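Local atomic coordinates of phenylalanine hydroxylase (Colwellia psychrerythraea, PDB entry 2V27), a protein that probably hydroxylates L-phenylalanine to L-tyrosine, using molecular oxygen, a tetrahydrobiopterin cosubstrate and a single non-haem iron. Residues Thr33-Cys38 / Ser186-Thr191. Numbering follows the deposited sequence. Where two conformers were deposited one is given.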
# COMPACT_ATOMS: atom_id res chain seq x y z
N THR B 33 24.41 -5.65 9.58
CA THR B 33 25.41 -5.26 8.58
C THR B 33 24.78 -4.50 7.41
O THR B 33 25.34 -3.49 6.96
CB THR B 33 26.21 -6.47 8.02
OG1 THR B 33 25.33 -7.55 7.69
CG2 THR B 33 27.24 -6.91 9.00
N ARG B 34 23.64 -4.99 6.91
CA ARG B 34 22.94 -4.33 5.80
C ARG B 34 22.46 -2.92 6.21
O ARG B 34 22.53 -2.00 5.42
CB ARG B 34 21.81 -5.16 5.20
CG ARG B 34 20.53 -5.14 5.96
CD ARG B 34 19.53 -6.12 5.35
NE ARG B 34 18.23 -5.90 5.95
CZ ARG B 34 17.12 -6.53 5.61
NH1 ARG B 34 17.12 -7.47 4.65
NH2 ARG B 34 16.00 -6.19 6.25
N GLN B 35 21.99 -2.77 7.45
CA GLN B 35 21.43 -1.48 7.85
C GLN B 35 22.50 -0.46 8.15
O GLN B 35 22.33 0.71 7.83
CB GLN B 35 20.49 -1.63 9.05
CG GLN B 35 19.51 -0.44 9.15
CD GLN B 35 18.50 -0.35 7.99
OE1 GLN B 35 18.04 0.78 7.58
NE2 GLN B 35 18.12 -1.49 7.46
N ILE B 36 23.61 -0.90 8.76
CA ILE B 36 24.73 0.02 9.03
C ILE B 36 25.21 0.67 7.76
O ILE B 36 25.49 1.87 7.71
CB ILE B 36 25.92 -0.68 9.74
CG1 ILE B 36 25.60 -0.81 11.21
CG2 ILE B 36 27.20 0.17 9.67
CD1 ILE B 36 25.35 0.54 11.93
N ALA B 37 25.23 -0.11 6.69
CA ALA B 37 25.54 0.46 5.37
C ALA B 37 24.41 1.40 4.86
O ALA B 37 24.71 2.46 4.32
CB ALA B 37 25.82 -0.67 4.39
N CYS B 38 23.14 1.04 5.03
CA CYS B 38 22.01 1.86 4.52
C CYS B 38 21.94 3.24 5.15
O CYS B 38 21.61 4.20 4.46
CB CYS B 38 20.62 1.17 4.69
SG CYS B 38 20.52 -0.35 3.73
N SER B 186 15.32 1.00 10.87
CA SER B 186 15.56 -0.43 10.92
C SER B 186 15.28 -1.16 9.60
O SER B 186 15.35 -2.35 9.58
CB SER B 186 14.74 -1.08 12.04
OG SER B 186 13.33 -0.95 11.77
N SER B 187 14.98 -0.44 8.52
CA SER B 187 14.53 -1.05 7.26
C SER B 187 15.26 -0.45 6.05
O SER B 187 15.15 0.74 5.81
CB SER B 187 13.03 -0.77 7.05
OG SER B 187 12.60 -1.18 5.76
N PRO B 188 15.91 -1.28 5.24
CA PRO B 188 16.53 -0.71 4.01
C PRO B 188 15.46 -0.15 3.07
O PRO B 188 15.65 0.93 2.49
CB PRO B 188 17.27 -1.93 3.37
CG PRO B 188 17.44 -2.91 4.54
CD PRO B 188 16.20 -2.73 5.41
N GLY B 189 14.35 -0.87 2.94
CA GLY B 189 13.27 -0.39 1.99
C GLY B 189 12.68 0.95 2.45
O GLY B 189 12.55 1.89 1.64
N GLU B 190 12.42 1.08 3.74
CA GLU B 190 11.93 2.35 4.27
C GLU B 190 12.95 3.48 4.20
O GLU B 190 12.57 4.63 3.94
CB GLU B 190 11.47 2.20 5.72
CG GLU B 190 10.34 1.23 5.97
CD GLU B 190 8.99 1.62 5.34
OE1 GLU B 190 8.88 2.73 4.82
OE2 GLU B 190 8.08 0.74 5.38
N THR B 191 14.22 3.17 4.44
CA THR B 191 15.26 4.20 4.38
C THR B 191 15.41 4.75 2.95
O THR B 191 15.51 5.97 2.74
CB THR B 191 16.60 3.62 4.89
OG1 THR B 191 16.50 3.47 6.30
CG2 THR B 191 17.76 4.56 4.59
O HOH W 1 14.39 -4.54 8.17
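Pro188, in the first turn of helix 188-196, packs its ring among Arg34, Gln35 and Cys38 of helix 22-38 in the iron-dependent catalytic domain of the biopterin-dependent aromatic amino acid hydroxylases. Pro188 and Gln35 bury the most surface, and the backbones come closest at Cys38 and Pro188, whose CA atoms are 6.1 Å apart. Pro188 CG and Pro188 CD are shared between Arg34 and the amide of Gln35, whereas Pro188 CB meets Cys38, 3.6 Å from Cys38 SG. Pro188 CG lies over one face of the Arg34 guanidinium, 3.4 Å from Arg34 NE, and the two side chains cross at about a right angle. The Gln35 amide reaches the start of helix 188-196 because CG of Gln35 is anti to the backbone N (chi1 -159°) and the chain then bends at chi2 (67°). Gln35 CD sits 3.6 Å from Ser187 N, while Phe121 and Phe125 of helix 120-131 also touch the side chain. Thr191 adds CG2, 3.9 Å from Cys38 O, and its hydroxyl is hydrogen-bonded to Val184 O.

Ser187 is the N-cap of helix 188-196: its OG accepts from Glu190 N at 3.0 Å, nearly straight at 171°. Just before it, Ser186 OG bonds to ND1 of His122, an iron ligand alongside His127 and Glu167, which makes Ser186 a second-shell residue, its side chain about 7 Å from the iron. The guanidinium of Arg34 has a charged partner outside the contact, a salt bridge from Arg34 NH1 to Asp113 OD1. At the guanidinium edge, in its plane, a water accepts weakly from Arg34 NH2 and donates to Ser186 O, with the water oxygen 2.8 Å from that carbonyl oxygen.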